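Local coordinates for protein 4-alpha-glucanotransferase (Streptococcus agalactiae, PDB 6M6T) that belongs to the amylomaltase (disproportionating enzyme) family of glucanotransferases, built on a TIM barrel, and holds glycan ligands in its pocket, at residues A[118-123]-A[188-193]; A[161-166]-A[175-180]. One frame throughout, in Å; residues are numbered along the deposited sequence.

Contact 1: A[118-123]-A[188-193]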
loop_
_atom_site.group_PDB
_atom_site.type_symbol
_atom_site.label_atom_id
_atom_site.label_comp_id
_atom_site.label_asym_id
_atom_site.label_seq_id
_atom_site.Cartn_x
_atom_site.Cartn_y
_atom_site.Cartn_z
ATOM N N LYS A 118 -13.293 21.956 12.711
ATOM C CA LYS A 118 -14.034 22.945 13.500
ATOM C C LYS A 118 -15.230 23.488 12.732
ATOM O O LYS A 118 -16.312 23.664 13.308
ATOM C CB LYS A 118 -13.103 24.097 13.909
ATOM C CG LYS A 118 -13.783 25.311 14.564
ATOM C CD LYS A 118 -12.747 26.352 15.080
ATOM C CE LYS A 118 -12.593 26.349 16.625
ATOM N NZ LYS A 118 -11.787 25.200 17.186
ATOM N N ASN A 119 -15.056 23.761 11.427
ATOM C CA ASN A 119 -16.178 24.265 10.634
ATOM C C ASN A 119 -17.179 23.170 10.298
ATOM O O ASN A 119 -18.379 23.452 10.204
ATOM C CB ASN A 119 -15.688 24.923 9.347
ATOM C CG ASN A 119 -14.966 26.226 9.601
ATOM O OD1 ASN A 119 -15.436 27.072 10.371
ATOM N ND2 ASN A 119 -13.806 26.394 8.966
ATOM N N PHE A 120 -16.718 21.926 10.101
ATOM C CA PHE A 120 -17.653 20.833 9.851
ATOM C C PHE A 120 -18.553 20.582 11.058
ATOM O O PHE A 120 -19.746 20.298 10.890
ATOM C CB PHE A 120 -16.921 19.544 9.483
ATOM C CG PHE A 120 -17.802 18.316 9.593
ATOM C CD1 PHE A 120 -18.685 17.988 8.571
ATOM C CD2 PHE A 120 -17.787 17.520 10.735
ATOM C CE1 PHE A 120 -19.517 16.879 8.671
ATOM C CE2 PHE A 120 -18.621 16.421 10.840
ATOM C CZ PHE A 120 -19.487 16.098 9.800
ATOM N N LEU A 121 -18.008 20.663 12.280
ATOM C CA LEU A 121 -18.843 20.355 13.440
ATOM C C LEU A 121 -19.944 21.394 13.671
ATOM O O LEU A 121 -21.015 21.041 14.181
ATOM C CB LEU A 121 -17.981 20.203 14.688
ATOM C CG LEU A 121 -17.063 18.980 14.699
ATOM C CD1 LEU A 121 -16.133 19.070 15.899
ATOM C CD2 LEU A 121 -17.861 17.658 14.693
ATOM N N LYS A 122 -19.716 22.667 13.299
ATOM C CA LYS A 122 -20.700 23.728 13.544
ATOM C C LYS A 122 -21.888 23.689 12.580
ATOM O O LYS A 122 -22.903 24.342 12.853
ATOM C CB LYS A 122 -20.030 25.109 13.478
ATOM C CG LYS A 122 -19.766 25.611 12.064
ATOM C CD LYS A 122 -19.024 26.941 12.014
ATOM C CE LYS A 122 -18.056 27.099 13.164
ATOM N NZ LYS A 122 -17.401 28.419 13.088
ATOM N N GLU A 123 -21.766 22.992 11.446
ATOM C CA GLU A 123 -22.927 22.686 10.613
ATOM C C GLU A 123 -24.005 21.991 11.436
ATOM O O GLU A 123 -23.708 21.211 12.344
ATOM C CB GLU A 123 -22.538 21.793 9.421
ATOM C CG GLU A 123 -21.425 22.336 8.515
ATOM C CD GLU A 123 -21.921 23.385 7.517
ATOM O OE1 GLU A 123 -23.155 23.479 7.311
ATOM O OE2 GLU A 123 -21.075 24.123 6.946
ATOM N N HIS A 188 -9.915 13.499 15.063
ATOM C CA HIS A 188 -9.439 12.361 14.278
ATOM C C HIS A 188 -10.589 11.554 13.708
ATOM O O HIS A 188 -10.471 11.001 12.603
ATOM C CB HIS A 188 -8.560 11.456 15.124
ATOM C CG HIS A 188 -7.205 12.023 15.413
ATOM N ND1 HIS A 188 -6.187 12.034 14.482
ATOM C CD2 HIS A 188 -6.692 12.576 16.539
ATOM C CE1 HIS A 188 -5.108 12.576 15.022
ATOM N NE2 HIS A 188 -5.387 12.912 16.269
ATOM N N GLU A 189 -11.702 11.484 14.439
ATOM C CA GLU A 189 -12.922 10.917 13.865
ATOM C C GLU A 189 -13.313 11.650 12.592
ATOM O O GLU A 189 -13.608 11.031 11.559
ATOM C CB GLU A 189 -14.072 10.984 14.864
ATOM C CG GLU A 189 -14.331 9.667 15.549
ATOM C CD GLU A 189 -14.812 9.818 16.982
ATOM O OE1 GLU A 189 -15.724 10.648 17.256
ATOM O OE2 GLU A 189 -14.236 9.108 17.834
ATOM N N VAL A 190 -13.320 12.980 12.654
ATOM C CA VAL A 190 -13.812 13.770 11.539
ATOM C C VAL A 190 -12.844 13.683 10.365
ATOM O O VAL A 190 -13.260 13.602 9.202
ATOM C CB VAL A 190 -14.077 15.220 12.002
ATOM C CG1 VAL A 190 -14.322 16.147 10.820
ATOM C CG2 VAL A 190 -15.281 15.275 12.960
ATOM N N THR A 191 -11.540 13.670 10.639
ATOM C CA THR A 191 -10.611 13.487 9.529
ATOM C C THR A 191 -10.800 12.119 8.879
ATOM O O THR A 191 -10.699 12.003 7.652
ATOM C CB THR A 191 -9.160 13.696 9.971
ATOM O OG1 THR A 191 -8.847 12.847 11.088
ATOM C CG2 THR A 191 -8.933 15.151 10.346
ATOM N N GLN A 192 -11.120 11.080 9.660
ATOM C CA GLN A 192 -11.420 9.791 9.031
ATOM C C GLN A 192 -12.683 9.881 8.175
ATOM O O GLN A 192 -12.754 9.276 7.091
ATOM C CB GLN A 192 -11.542 8.685 10.085
ATOM C CG GLN A 192 -10.194 8.152 10.638
ATOM C CD GLN A 192 -9.160 7.822 9.554
ATOM O OE1 GLN A 192 -9.344 6.906 8.744
ATOM N NE2 GLN A 192 -8.056 8.561 9.555
ATOM N N TYR A 193 -13.673 10.658 8.634
ATOM C CA TYR A 193 -14.886 10.859 7.842
ATOM C C TYR A 193 -14.564 11.537 6.514
ATOM O O TYR A 193 -15.094 11.152 5.459
ATOM C CB TYR A 193 -15.903 11.682 8.633
ATOM C CG TYR A 193 -17.056 12.234 7.803
ATOM C CD1 TYR A 193 -18.153 11.437 7.474
ATOM C CD2 TYR A 193 -17.055 13.561 7.359
ATOM C CE1 TYR A 193 -19.207 11.943 6.719
ATOM C CE2 TYR A 193 -18.107 14.068 6.603
ATOM C CZ TYR A 193 -19.176 13.255 6.285
ATOM O OH TYR A 193 -20.219 13.754 5.538
#
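Phe120, from the last turns of helix 105-122, meets Val190 and Tyr193 on helix 182-208, and every contact between the two segments is apolar. The short helical pieces run nearly perpendicular, at 87°, with axes 10.7 Å apart at closest approach. That spacing leaves room for large side chains between the backbones, and a phenyl ring, a phenol and branched aliphatic groups fill it.

The aliphatic packing centres on Val190, whose two methyls divide the work. CG1 lies 3.7 Å from Phe120 CD2, while CG2 reaches Leu121 CD2 at 3.9 Å and also nears the phenyl ring. A beta-branched valine suits a place facing two neighbouring residues, because its methyls diverge close to the backbone. Leu121 does not aim directly at helix 182-208; its longer chain carries CD2 across to the valine from the flank.

The aromatic packing joins Phe120 to Tyr193. Phe120 CE1 comes within 3.8 Å of Tyr193 CE2. The pair meets obliquely, planes inclined at 33°, with Tyr193 CD2 over one face of the Phe120 ring. The two ring centroids are 5.2 Å apart. In both residues CG stands anti to the backbone N (chi1 164° for Phe120), which carries each ring out toward the opposite helix. A wholly apolar phenyl suits the buried Phe120, whereas Tyr193, partly exposed, can carry a hydroxyl at the end of its ring. Helix 126-134 closes the cluster: Met129 touches both rings, Leu130 rests on Val190, and Phe133 meets Tyr193 edge-to-face.

Lacking polar bonds between the segments, this crossing of helices relies on dispersion and on the burial of Phe120 and Val190 away from water, with Tyr193 only partly buried at its border.

Contact 2: A[161-166]-A[175-180]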
loop_
_atom_site.group_PDB
_atom_site.type_symbol
_atom_site.label_atom_id
_atom_site.label_comp_id
_atom_site.label_asym_id
_atom_site.label_seq_id
_atom_site.Cartn_x
_atom_site.Cartn_y
_atom_site.Cartn_z
ATOM N N TRP A 161 4.765 5.001 26.213
ATOM C CA TRP A 161 3.914 5.947 26.932
ATOM C C TRP A 161 4.302 5.927 28.407
ATOM O O TRP A 161 5.009 5.034 28.874
ATOM C CB TRP A 161 2.419 5.620 26.779
ATOM C CG TRP A 161 1.838 5.778 25.385
ATOM C CD1 TRP A 161 2.463 6.292 24.276
ATOM C CD2 TRP A 161 0.514 5.408 24.955
ATOM N NE1 TRP A 161 1.609 6.259 23.186
ATOM C CE2 TRP A 161 0.411 5.724 23.579
ATOM C CE3 TRP A 161 -0.594 4.845 25.598
ATOM C CZ2 TRP A 161 -0.750 5.490 22.843
ATOM C CZ3 TRP A 161 -1.751 4.611 24.856
ATOM C CH2 TRP A 161 -1.816 4.932 23.495
ATOM N N ASP A 162 3.835 6.933 29.148
ATOM C CA ASP A 162 4.246 7.105 30.540
ATOM C C ASP A 162 3.303 6.460 31.544
ATOM O O ASP A 162 3.740 6.095 32.640
ATOM C CB ASP A 162 4.383 8.594 30.873
ATOM C CG ASP A 162 5.453 9.272 30.042
ATOM O OD1 ASP A 162 5.558 8.921 28.840
ATOM O OD2 ASP A 162 6.184 10.141 30.584
ATOM N N ASP A 163 2.035 6.301 31.197
ATOM C CA ASP A 163 1.008 5.841 32.124
ATOM C C ASP A 163 0.687 4.381 31.796
ATOM O O ASP A 163 -0.069 4.080 30.864
ATOM C CB ASP A 163 -0.203 6.761 32.023
ATOM C CG ASP A 163 -1.285 6.427 33.003
ATOM O OD1 ASP A 163 -1.099 5.518 33.838
ATOM O OD2 ASP A 163 -2.339 7.089 32.931
ATOM N N LYS A 164 1.269 3.474 32.577
ATOM C CA LYS A 164 1.043 2.050 32.376
ATOM C C LYS A 164 -0.435 1.669 32.468
ATOM O O LYS A 164 -0.854 0.685 31.849
ATOM C CB LYS A 164 1.880 1.261 33.391
ATOM C CG LYS A 164 3.276 0.871 32.876
ATOM C CD LYS A 164 4.368 1.770 33.453
ATOM C CE LYS A 164 5.590 1.839 32.536
ATOM N NZ LYS A 164 6.638 2.781 33.045
ATOM N N ALA A 165 -1.240 2.430 33.208
ATOM C CA ALA A 165 -2.673 2.153 33.253
ATOM C C ALA A 165 -3.298 2.303 31.872
ATOM O O ALA A 165 -4.082 1.451 31.435
ATOM C CB ALA A 165 -3.359 3.086 34.252
ATOM N N ILE A 166 -2.962 3.391 31.173
ATOM C CA ILE A 166 -3.548 3.614 29.857
ATOM C C ILE A 166 -2.952 2.653 28.837
ATOM O O ILE A 166 -3.621 2.272 27.874
ATOM C CB ILE A 166 -3.399 5.090 29.420
ATOM C CG1 ILE A 166 -4.498 5.459 28.429
ATOM C CG2 ILE A 166 -2.051 5.363 28.782
ATOM C CD1 ILE A 166 -5.891 5.218 28.935
ATOM N N ALA A 175 -11.767 6.013 30.801
ATOM C CA ALA A 175 -12.803 7.022 30.979
ATOM C C ALA A 175 -12.202 8.373 31.340
ATOM O O ALA A 175 -12.822 9.403 31.055
ATOM C CB ALA A 175 -13.820 6.574 32.039
ATOM N N GLY A 176 -11.000 8.396 31.931
ATOM C CA GLY A 176 -10.342 9.673 32.179
ATOM C C GLY A 176 -9.772 10.301 30.914
ATOM O O GLY A 176 -9.908 11.509 30.685
ATOM N N TYR A 177 -9.139 9.487 30.068
ATOM C CA TYR A 177 -8.492 10.031 28.876
ATOM C C TYR A 177 -9.499 10.428 27.802
ATOM O O TYR A 177 -9.228 11.344 27.016
ATOM C CB TYR A 177 -7.495 9.021 28.332
ATOM C CG TYR A 177 -6.151 9.109 28.998
ATOM C CD1 TYR A 177 -5.945 8.591 30.270
ATOM C CD2 TYR A 177 -5.087 9.724 28.362
ATOM C CE1 TYR A 177 -4.714 8.679 30.877
ATOM C CE2 TYR A 177 -3.855 9.811 28.957
ATOM C CZ TYR A 177 -3.673 9.296 30.210
ATOM O OH TYR A 177 -2.438 9.405 30.790
ATOM N N ARG A 178 -10.620 9.739 27.741
ATOM C CA ARG A 178 -11.598 10.056 26.690
ATOM C C ARG A 178 -12.417 11.272 27.077
ATOM O O ARG A 178 -13.188 11.706 26.257
ATOM C CB ARG A 178 -12.580 8.912 26.505
ATOM C CG ARG A 178 -11.916 7.561 26.410
ATOM C CD ARG A 178 -13.077 6.618 26.445
ATOM N NE ARG A 178 -12.584 5.357 25.962
ATOM C CZ ARG A 178 -13.213 4.223 26.139
ATOM N NH1 ARG A 178 -14.364 4.222 26.783
ATOM N NH2 ARG A 178 -12.696 3.110 25.660
ATOM N N GLN A 179 -12.309 11.722 28.316
ATOM C CA GLN A 179 -13.086 12.870 28.839
ATOM C C GLN A 179 -12.161 14.072 28.806
ATOM O O GLN A 179 -12.611 15.165 28.515
ATOM C CB GLN A 179 -13.386 12.565 30.304
ATOM C CG GLN A 179 -14.677 13.139 30.868
ATOM C CD GLN A 179 -14.679 13.105 32.381
ATOM O OE1 GLN A 179 -14.088 12.230 33.009
ATOM N NE2 GLN A 179 -15.324 14.090 32.984
ATOM N N LYS A 180 -10.913 13.820 29.168
ATOM C CA LYS A 180 -9.842 14.804 29.218
ATOM C C LYS A 180 -9.372 15.201 27.813
ATOM O O LYS A 180 -8.822 16.296 27.644
ATOM C CB LYS A 180 -8.718 14.234 30.118
ATOM C CG LYS A 180 -7.275 14.683 29.864
ATOM C CD LYS A 180 -6.263 13.640 30.392
ATOM C CE LYS A 180 -4.826 13.982 29.987
ATOM N NZ LYS A 180 -4.507 15.412 30.335
#
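Tyr177 extends from helix 171-180 toward the turn that starts helix 164-167, presenting a ring face to Ile166 and its hydroxyl to Asp163. Ile166 CG1 sits over the centre of the ring, 4.0 Å from the centroid and 12° off the normal, a CH-pi contact. Ile166 CD1 continues toward the ring's root, 3.6 Å from Tyr177 CD1. With CG1 anti to the backbone N (chi1 -154°), the isoleucine's longer branch is the one laid across the aromatic face.

Asp163 approaches at the ring's edge, its carboxylate plane turned 42° from that of the phenol. Tyr177 OH donates to Asp163 OD2 at 3.2 Å, and OD2 accepts through its anti lone pair, on the side turned from OD1. That other oxygen, OD1, accepts from Ala165 N, making Asp163 the N-cap of helix 164-167; this N-H comes from above the carboxylate plane. Phe153 packs against Asp163, Ile166 and Tyr177 alike.

Tyrosine thus suits its place twice over, offering an apolar face and a polar end. With each carboxylate oxygen accepting one bond, the aspartate ties the start of one short helix to the next, and its negative charge is probably eased by the helix N-terminus.

In the fold
Both contacts belong to the helical region running from helix 105-122 to helix 182-208, which lies in sequence between strands 43-45 and 212-217 of the eight-stranded parallel barrel. Contact 2 is nested within the stretch of chain that contact 1 closes: 118-123 comes first, then 161-166 and 175-180, and finally 188-193. Their centres are 23 Å apart and their nearest atoms about 9 Å, without touching. Helix 171-180 of contact 2 leads directly into helix 182-208 of contact 1, and helix 140-152 packs against segments of both. Contact 1 thus ties the beginning of this excursion between barrel strands to its end, while contact 2 fixes a turn inside it, both well away from the chain's centre.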